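Local coordinates for protein telomere length regulator taz1 (Schizosaccharomyces pombe, PDB 4ZMI) that binds double-stranded telomeric DNA and regulates telomere length and function in fission yeast, here represented by its all-helical TRF-family domain, at residues 124-129 / 226-231; 136-141 / 185-190; 151-156 / 198-203. One frame throughout, in Å; residues are numbered along the deposited sequence.

Contact 1 of 3, residues 124-129 / 226-231; sequences VLDALL and LEFKNV
Ala127 and Phe228 are where the backbones of 124-129 and 226-231 come nearest, their CA atoms 8.0 Å apart. The first segment lies wholly within helix 118-130. The second is the C-terminal end of helix 214-229 and the residues that follow it, where Val231 N bonds back to Phe228 O at 3.0 Å. Both Ala127 and Phe228 aim their CB atoms at the opposing segment, and one aromatic side chain does nearly all of the bridging. Phe228 carries its ring outward from its helix, chi1 of -158° turning CG away from the backbone N, and its CE1 meets Ala127 CB at 4.0 Å. The methyl approaches the ring obliquely. Beyond it, Asp126 OD2 sits near the ring plane at the edge, 4.3 Å from Phe228 CZ. The Asp126 carboxylate is held from elsewhere: OD1 bonds to Ser79 OG and OD2 accepts from Phe78 N, so both oxygens of this buried group have partners. Gln102 of helix 95-107 touches both Asp126 and Phe228, and Arg233 also packs on Phe228. What joins the two segments is therefore apolar packing, 93 Å² of surface summed over both sides. The placement of OD2 at the ring edge is consistent with a mild electrostatic attraction to the slightly positive ring hydrogens, while Ser79 and Phe78 fix where the carboxylate stands.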
loop_
_atom_site.group_PDB
_atom_site.type_symbol
_atom_site.label_atom_id
_atom_site.label_comp_id
_atom_site.label_asym_id
_atom_site.label_seq_id
_atom_site.Cartn_x
_atom_site.Cartn_y
_atom_site.Cartn_z
ATOM N N VAL A 124 1.354 3.393 -1.316
ATOM C CA VAL A 124 2.254 4.453 -1.779
ATOM C C VAL A 124 1.515 5.584 -2.534
ATOM O O VAL A 124 1.740 6.752 -2.259
ATOM C CB VAL A 124 3.392 3.887 -2.671
ATOM C CG1 VAL A 124 4.284 5.015 -3.204
ATOM C CG2 VAL A 124 4.218 2.879 -1.905
ATOM N N LEU A 125 0.638 5.236 -3.480
ATOM C CA LEU A 125 -0.113 6.242 -4.233
ATOM C C LEU A 125 -1.031 7.014 -3.298
ATOM O O LEU A 125 -1.192 8.222 -3.447
ATOM C CB LEU A 125 -0.934 5.624 -5.372
ATOM C CG LEU A 125 -0.130 5.170 -6.606
ATOM C CD1 LEU A 125 -0.967 4.206 -7.412
ATOM C CD2 LEU A 125 0.295 6.336 -7.500
ATOM N N ASP A 126 -1.633 6.318 -2.337
ATOM C CA ASP A 126 -2.536 6.978 -1.396
ATOM C C ASP A 126 -1.761 8.013 -0.601
ATOM O O ASP A 126 -2.197 9.148 -0.467
ATOM C CB ASP A 126 -3.184 5.976 -0.458
ATOM C CG ASP A 126 -4.198 6.623 0.472
ATOM O OD1 ASP A 126 -5.084 7.358 -0.019
ATOM O OD2 ASP A 126 -4.096 6.397 1.699
ATOM N N ALA A 127 -0.594 7.624 -0.102
ATOM C CA ALA A 127 0.298 8.564 0.581
ATOM C C ALA A 127 0.630 9.734 -0.319
ATOM O O ALA A 127 0.554 10.889 0.095
ATOM C CB ALA A 127 1.585 7.867 1.029
ATOM N N LEU A 128 0.976 9.445 -1.563
ATOM C CA LEU A 128 1.304 10.517 -2.492
ATOM C C LEU A 128 0.135 11.453 -2.751
ATOM O O LEU A 128 0.332 12.632 -3.047
ATOM C CB LEU A 128 1.806 9.946 -3.816
ATOM C CG LEU A 128 3.190 9.287 -3.819
ATOM C CD1 LEU A 128 3.539 8.814 -5.227
ATOM C CD2 LEU A 128 4.253 10.258 -3.312
ATOM N N LEU A 129 -1.085 10.927 -2.662
ATOM C CA LEU A 129 -2.276 11.721 -2.958
ATOM C C LEU A 129 -2.691 12.515 -1.734
ATOM O O LEU A 129 -3.313 13.553 -1.847
ATOM C CB LEU A 129 -3.434 10.827 -3.399
ATOM C CG LEU A 129 -3.326 10.268 -4.814
ATOM C CD1 LEU A 129 -4.199 9.034 -4.949
ATOM C CD2 LEU A 129 -3.738 11.306 -5.819
ATOM N N LEU A 226 6.032 2.366 8.686
ATOM C CA LEU A 226 6.199 2.827 10.059
ATOM C C LEU A 226 6.126 4.347 10.157
ATOM O O LEU A 226 5.438 4.865 11.031
ATOM C CB LEU A 226 7.510 2.318 10.657
ATOM C CG LEU A 226 7.531 0.872 11.150
ATOM C CD1 LEU A 226 8.945 0.450 11.505
ATOM C CD2 LEU A 226 6.617 0.702 12.338
ATOM N N GLU A 227 6.833 5.054 9.272
ATOM C CA GLU A 227 6.712 6.513 9.171
ATOM C C GLU A 227 5.257 6.914 8.991
ATOM O O GLU A 227 4.761 7.810 9.671
ATOM C CB GLU A 227 7.467 7.060 7.961
ATOM C CG GLU A 227 8.903 6.639 7.812
ATOM C CD GLU A 227 9.518 7.222 6.556
ATOM O OE1 GLU A 227 9.225 8.395 6.234
ATOM O OE2 GLU A 227 10.278 6.499 5.884
ATOM N N PHE A 228 4.594 6.259 8.037
ATOM C CA PHE A 228 3.178 6.481 7.756
ATOM C C PHE A 228 2.406 6.355 9.071
ATOM O O PHE A 228 1.563 7.193 9.380
ATOM C CB PHE A 228 2.696 5.452 6.717
ATOM C CG PHE A 228 1.449 5.854 5.937
ATOM C CD1 PHE A 228 1.212 5.308 4.681
ATOM C CD2 PHE A 228 0.508 6.737 6.452
ATOM C CE1 PHE A 228 0.079 5.642 3.950
ATOM C CE2 PHE A 228 -0.640 7.074 5.713
ATOM C CZ PHE A 228 -0.848 6.521 4.473
ATOM N N LYS A 229 2.742 5.337 9.862
ATOM C CA LYS A 229 1.998 5.007 11.084
ATOM C C LYS A 229 2.086 6.058 12.201
ATOM O O LYS A 229 1.274 6.049 13.127
ATOM C CB LYS A 229 2.391 3.618 11.618
ATOM C CG LYS A 229 1.299 2.931 12.448
ATOM C CD LYS A 229 1.633 1.477 12.794
ATOM C CE LYS A 229 2.622 1.369 13.949
ATOM N NZ LYS A 229 2.778 -0.041 14.413
ATOM N N ASN A 230 3.059 6.959 12.128
ATOM C CA ASN A 230 3.069 8.075 13.070
ATOM C C ASN A 230 2.879 9.442 12.397
ATOM O O ASN A 230 3.389 10.458 12.861
ATOM C CB ASN A 230 4.285 8.031 14.011
ATOM C CG ASN A 230 5.604 8.181 13.283
ATOM O OD1 ASN A 230 5.670 8.053 12.065
ATOM N ND2 ASN A 230 6.669 8.448 14.034
ATOM N N VAL A 231 2.118 9.448 11.304
ATOM C CA VAL A 231 1.732 10.678 10.617
ATOM C C VAL A 231 0.214 10.890 10.715
ATOM O O VAL A 231 -0.555 9.954 10.514
ATOM C CB VAL A 231 2.148 10.631 9.137
ATOM C CG1 VAL A 231 1.457 11.728 8.342
ATOM C CG2 VAL A 231 3.644 10.749 9.012
#

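Contact 2 of 3, residues 136-141 / 185-190; sequences SFYGDA and QVWKSQ
Tyr138 in the first turn of helix 137-154 meets Val186 and Trp187 of the short helix 185-189, and all direct contact between the two segments runs through its side chain. Just before it in sequence, Phe137 turns to other neighbours, packing on Ala127 and meeting the ring of Phe224 with the planes almost parallel. Tyr138 then points its CB at the second segment, and its CA is 8.7 Å from that of Val186. The valine methyl CG1 lies over one face of the tyrosine ring in a CH-pi contact, 3.5 Å from the centroid and 20° off the normal. It is displaced toward the hydroxyl end, where it is 3.3 Å from Tyr138 CZ. Because this methyl is anti to the Val186 backbone N (chi1 -173°), it projects from the helix onto the ring. Past the valine, Tyr138 OH comes within 4.1 Å of Trp187 CE3, approaching the indole obliquely. The same hydroxyl is hydrogen-bonded to Leu128 O in the preceding helix, which fixes the far end of the ring. Farther along, Ala141 packs on Leu128. Trp187 is buried among Leu128, Leu129, Leu179 and Ile192. The short helix 185-189 is thus packed, through a Val-Tyr CH-pi contact, on the start of helix 137-154, beside helices 118-130 and 192-203 of the all-helical domain.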
loop_
_atom_site.group_PDB
_atom_site.type_symbol
_atom_site.label_atom_id
_atom_site.label_comp_id
_atom_site.label_asym_id
_atom_site.label_seq_id
_atom_site.Cartn_x
_atom_site.Cartn_y
_atom_site.Cartn_z
ATOM N N SER A 136 8.975 15.288 4.093
ATOM C CA SER A 136 9.936 14.609 3.227
ATOM C C SER A 136 9.665 13.110 3.323
ATOM O O SER A 136 10.457 12.278 2.873
ATOM C CB SER A 136 11.387 14.940 3.603
ATOM O OG SER A 136 11.790 14.288 4.798
ATOM N N PHE A 137 8.530 12.789 3.937
ATOM C CA PHE A 137 7.965 11.444 3.928
ATOM C C PHE A 137 7.418 11.172 2.531
ATOM O O PHE A 137 7.241 10.030 2.111
ATOM C CB PHE A 137 6.862 11.357 4.982
ATOM C CG PHE A 137 5.831 10.302 4.716
ATOM C CD1 PHE A 137 6.082 8.974 5.028
ATOM C CD2 PHE A 137 4.593 10.646 4.188
ATOM C CE1 PHE A 137 5.126 8.004 4.801
ATOM C CE2 PHE A 137 3.631 9.682 3.957
ATOM C CZ PHE A 137 3.894 8.357 4.263
ATOM N N TYR A 138 7.164 12.255 1.816
ATOM C CA TYR A 138 6.826 12.193 0.414
ATOM C C TYR A 138 7.969 11.577 -0.377
ATOM O O TYR A 138 7.777 10.619 -1.133
ATOM C CB TYR A 138 6.574 13.599 -0.093
ATOM C CG TYR A 138 5.553 13.628 -1.174
ATOM C CD1 TYR A 138 4.204 13.549 -0.865
ATOM C CD2 TYR A 138 5.926 13.709 -2.504
ATOM C CE1 TYR A 138 3.243 13.565 -1.856
ATOM C CE2 TYR A 138 4.976 13.723 -3.505
ATOM C CZ TYR A 138 3.631 13.651 -3.173
ATOM O OH TYR A 138 2.670 13.670 -4.157
ATOM N N GLY A 139 9.160 12.152 -0.201
ATOM C CA GLY A 139 10.362 11.692 -0.869
ATOM C C GLY A 139 10.541 10.191 -0.785
ATOM O O GLY A 139 10.772 9.545 -1.801
ATOM N N ASP A 140 10.420 9.641 0.422
ATOM C CA ASP A 140 10.427 8.194 0.643
ATOM C C ASP A 140 9.346 7.459 -0.170
ATOM O O ASP A 140 9.554 6.330 -0.619
ATOM C CB ASP A 140 10.243 7.890 2.140
ATOM C CG ASP A 140 11.377 8.462 3.012
ATOM O OD1 ASP A 140 12.276 9.156 2.472
ATOM O OD2 ASP A 140 11.363 8.231 4.242
ATOM N N ALA A 141 8.185 8.085 -0.340
ATOM C CA ALA A 141 7.108 7.452 -1.093
ATOM C C ALA A 141 7.432 7.436 -2.588
ATOM O O ALA A 141 7.175 6.450 -3.275
ATOM C CB ALA A 141 5.781 8.141 -0.823
ATOM N N GLN A 185 -1.989 19.125 -1.689
ATOM C CA GLN A 185 -1.261 20.175 -2.387
ATOM C C GLN A 185 -0.125 19.640 -3.240
ATOM O O GLN A 185 0.069 20.083 -4.370
ATOM C CB GLN A 185 -0.707 21.215 -1.407
ATOM C CG GLN A 185 -0.035 22.410 -2.084
ATOM C CD GLN A 185 0.712 23.306 -1.107
ATOM O OE1 GLN A 185 0.545 23.195 0.111
ATOM N NE2 GLN A 185 1.547 24.197 -1.639
ATOM N N VAL A 186 0.626 18.690 -2.701
ATOM C CA VAL A 186 1.859 18.271 -3.346
ATOM C C VAL A 186 1.606 17.685 -4.727
ATOM O O VAL A 186 2.384 17.903 -5.656
ATOM C CB VAL A 186 2.611 17.254 -2.492
ATOM C CG1 VAL A 186 3.964 16.964 -3.112
ATOM C CG2 VAL A 186 2.782 17.784 -1.078
ATOM N N TRP A 187 0.506 16.951 -4.858
ATOM C CA TRP A 187 0.208 16.247 -6.095
ATOM C C TRP A 187 0.063 17.194 -7.264
ATOM O O TRP A 187 0.660 16.986 -8.316
ATOM C CB TRP A 187 -1.064 15.439 -5.945
ATOM C CG TRP A 187 -1.401 14.595 -7.141
ATOM C CD1 TRP A 187 -2.152 14.961 -8.224
ATOM C CD2 TRP A 187 -1.036 13.232 -7.351
ATOM N NE1 TRP A 187 -2.269 13.910 -9.096
ATOM C CE2 TRP A 187 -1.593 12.833 -8.581
ATOM C CE3 TRP A 187 -0.280 12.311 -6.628
ATOM C CZ2 TRP A 187 -1.409 11.562 -9.106
ATOM C CZ3 TRP A 187 -0.106 11.038 -7.146
ATOM C CH2 TRP A 187 -0.668 10.674 -8.371
ATOM N N LYS A 188 -0.744 18.228 -7.084
ATOM C CA LYS A 188 -0.870 19.254 -8.107
ATOM C C LYS A 188 0.389 20.114 -8.188
ATOM O O LYS A 188 0.919 20.340 -9.276
ATOM C CB LYS A 188 -2.087 20.142 -7.844
ATOM C CG LYS A 188 -3.424 19.468 -8.111
ATOM C CD LYS A 188 -4.305 20.311 -9.027
ATOM C CE LYS A 188 -3.700 20.445 -10.423
ATOM N NZ LYS A 188 -4.623 21.123 -11.384
ATOM N N SER A 189 0.870 20.581 -7.039
ATOM C CA SER A 189 1.957 21.562 -7.000
ATOM C C SER A 189 3.252 21.079 -7.650
ATOM O O SER A 189 3.904 21.823 -8.398
ATOM C CB SER A 189 2.246 21.982 -5.559
ATOM O OG SER A 189 2.985 20.984 -4.878
ATOM N N GLN A 190 3.644 19.843 -7.357
ATOM C CA GLN A 190 4.890 19.351 -7.917
ATOM C C GLN A 190 4.667 18.499 -9.143
ATOM O O GLN A 190 5.557 17.758 -9.549
ATOM C CB GLN A 190 5.753 18.635 -6.870
ATOM C CG GLN A 190 6.589 19.609 -6.050
ATOM C CD GLN A 190 7.465 18.915 -5.033
ATOM O OE1 GLN A 190 8.513 18.368 -5.376
ATOM N NE2 GLN A 190 7.041 18.928 -3.771
#

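Contact 3 of 3, residues 151-156 / 198-203; sequences RYFGTD and STIGNT
Apolar packing joins Phe153, near the C-terminal end of helix 137-154, to Ile200 and Thr203 of helix 192-203. Phe153 aims its CB at the second segment, and the closest approach of the ring is CE1 to Ile200 CG2 at 3.8 Å, with CZ nearly as close to the same methyl. The two side chains cross at about a right angle. The branch of Ile200 that meets the ring, CG2, is anti to the backbone N, whereas CG1 is anti to the carbonyl carbon (chi1 -73°). Thr203 adds a looser touch, its CG2 lying 4.3 Å from Phe153 CD1. Both methyls reach the ring obliquely. Among aromatic contacts, Tyr152 CD2 lies 3.3 Å above one face of the Phe153 ring, offset toward the rim. Hydrogen bonds act within each segment. Thr155 OG1 donates to Arg151 O at 3.1 Å, nearly in line with the carbonyl (168°), and is also hydrogen-bonded to Asn115 ND2; this ties the threonine back onto the last turn of its helix. In the other segment the bond from Thr203 OG1 to Thr199 O is weak. Around this contact, Ile200 also packs on Ala163 and Phe166, and Thr203 on Val149 and Ile150. The C-terminal ends of helices 137-154 and 192-203 are thus joined, with helix 163-168 packed on Ile200, within the helical domain that sequence places in the TRF family.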
loop_
_atom_site.group_PDB
_atom_site.type_symbol
_atom_site.label_atom_id
_atom_site.label_comp_id
_atom_site.label_asym_id
_atom_site.label_seq_id
_atom_site.Cartn_x
_atom_site.Cartn_y
_atom_site.Cartn_z
ATOM N N ARG A 151 10.140 -3.514 -9.888
ATOM C CA ARG A 151 9.698 -4.860 -9.549
ATOM C C ARG A 151 8.640 -5.341 -10.530
ATOM O O ARG A 151 8.715 -6.465 -11.020
ATOM C CB ARG A 151 9.221 -4.944 -8.085
ATOM C CG ARG A 151 10.397 -4.779 -7.089
ATOM C CD ARG A 151 10.016 -5.049 -5.634
ATOM N NE ARG A 151 9.675 -6.446 -5.395
ATOM C CZ ARG A 151 10.578 -7.408 -5.216
ATOM N NH1 ARG A 151 11.887 -7.126 -5.267
ATOM N NH2 ARG A 151 10.182 -8.662 -5.007
ATOM N N TYR A 152 7.686 -4.479 -10.864
ATOM C CA TYR A 152 6.660 -4.889 -11.813
ATOM C C TYR A 152 7.259 -5.196 -13.178
ATOM O O TYR A 152 7.132 -6.316 -13.674
ATOM C CB TYR A 152 5.575 -3.839 -11.993
ATOM C CG TYR A 152 4.513 -4.310 -12.944
ATOM C CD1 TYR A 152 3.433 -5.034 -12.483
ATOM C CD2 TYR A 152 4.589 -4.039 -14.296
ATOM C CE1 TYR A 152 2.450 -5.474 -13.340
ATOM C CE2 TYR A 152 3.612 -4.478 -15.168
ATOM C CZ TYR A 152 2.546 -5.201 -14.680
ATOM O OH TYR A 152 1.549 -5.654 -15.516
ATOM N N PHE A 153 7.884 -4.190 -13.790
ATOM C CA PHE A 153 8.351 -4.311 -15.172
ATOM C C PHE A 153 9.634 -5.076 -15.305
ATOM O O PHE A 153 10.173 -5.167 -16.396
ATOM C CB PHE A 153 8.583 -2.955 -15.805
ATOM C CG PHE A 153 7.357 -2.144 -15.932
ATOM C CD1 PHE A 153 7.219 -0.957 -15.229
ATOM C CD2 PHE A 153 6.327 -2.568 -16.742
ATOM C CE1 PHE A 153 6.066 -0.202 -15.338
ATOM C CE2 PHE A 153 5.170 -1.815 -16.856
ATOM C CZ PHE A 153 5.041 -0.630 -16.149
ATOM N N GLY A 154 10.144 -5.591 -14.197
ATOM C CA GLY A 154 11.360 -6.384 -14.246
ATOM C C GLY A 154 11.012 -7.860 -14.313
ATOM O O GLY A 154 11.860 -8.700 -14.595
ATOM N N THR A 155 9.747 -8.168 -14.055
ATOM C CA THR A 155 9.273 -9.536 -14.047
ATOM C C THR A 155 8.575 -9.796 -15.374
ATOM O O THR A 155 7.523 -9.214 -15.652
ATOM C CB THR A 155 8.311 -9.752 -12.863
ATOM O OG1 THR A 155 9.002 -9.460 -11.637
ATOM C CG2 THR A 155 7.762 -11.186 -12.839
ATOM N N ASP A 156 9.160 -10.664 -16.199
ATOM C CA ASP A 156 8.765 -10.731 -17.604
ATOM C C ASP A 156 7.428 -11.413 -17.857
ATOM O O ASP A 156 6.891 -11.344 -18.959
ATOM C CB ASP A 156 9.864 -11.359 -18.461
ATOM C CG ASP A 156 11.033 -11.853 -17.634
ATOM O OD1 ASP A 156 10.796 -12.685 -16.728
ATOM O OD2 ASP A 156 12.178 -11.402 -17.883
ATOM N N SER A 198 6.312 9.633 -16.172
ATOM C CA SER A 198 7.687 9.646 -16.646
ATOM C C SER A 198 8.456 8.452 -16.119
ATOM O O SER A 198 9.097 7.736 -16.888
ATOM C CB SER A 198 8.404 10.919 -16.205
ATOM O OG SER A 198 8.159 11.975 -17.109
ATOM N N THR A 199 8.409 8.261 -14.804
ATOM C CA THR A 199 9.189 7.224 -14.166
ATOM C C THR A 199 8.810 5.909 -14.806
ATOM O O THR A 199 9.666 5.096 -15.146
ATOM C CB THR A 199 8.852 7.112 -12.664
ATOM O OG1 THR A 199 9.185 8.329 -11.979
ATOM C CG2 THR A 199 9.587 5.926 -12.031
ATOM N N ILE A 200 7.507 5.723 -14.995
ATOM C CA ILE A 200 6.977 4.461 -15.482
ATOM C C ILE A 200 7.415 4.250 -16.926
ATOM O O ILE A 200 7.783 3.147 -17.315
ATOM C CB ILE A 200 5.441 4.399 -15.354
ATOM C CG1 ILE A 200 5.027 4.214 -13.887
ATOM C CG2 ILE A 200 4.878 3.260 -16.179
ATOM C CD1 ILE A 200 3.608 4.698 -13.593
ATOM N N GLY A 201 7.392 5.315 -17.714
ATOM C CA GLY A 201 7.842 5.234 -19.095
ATOM C C GLY A 201 9.309 4.863 -19.241
ATOM O O GLY A 201 9.678 4.024 -20.063
ATOM N N ASN A 202 10.151 5.478 -18.421
ATOM C CA ASN A 202 11.588 5.255 -18.514
ATOM C C ASN A 202 12.012 3.891 -17.983
ATOM O O ASN A 202 12.882 3.237 -18.551
ATOM C CB ASN A 202 12.343 6.377 -17.797
ATOM C CG ASN A 202 12.051 7.746 -18.395
ATOM O OD1 ASN A 202 11.721 7.856 -19.580
ATOM N ND2 ASN A 202 12.165 8.795 -17.578
ATOM N N THR A 203 11.383 3.455 -16.903
ATOM C CA THR A 203 11.714 2.173 -16.294
ATOM C C THR A 203 11.401 0.967 -17.201
ATOM O O THR A 203 12.129 -0.031 -17.197
ATOM C CB THR A 203 11.026 2.035 -14.916
ATOM O OG1 THR A 203 11.658 2.918 -13.979
ATOM C CG2 THR A 203 11.110 0.603 -14.398
#

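Contacts 1 and 2 are neighbours, their centres 11 Å apart, and they touch directly: besides the junction made by the Tyr138 hydroxyl, the like-charged carboxylates of Glu227 and Asp140 come close, OE2 to OD2 2.6 Å. Contact 3 lies farther off, its centre about 22 Å from that of contact 1 and 21 Å from that of contact 2. It is nonetheless joined to contact 2 through helix 137-154, which supplies one segment to each, near its two ends. Along the chain, contacts 2 and 3 interleave, and both are nested inside the loop closed by contact 1. A bound magnesium ion, at a site formed by Leu168, Leu171 and Tyr173, lies about 12 Å from the side chains of Asp126 and Trp187; a cobalt(II) ion lies about 8 Å from that of Thr203.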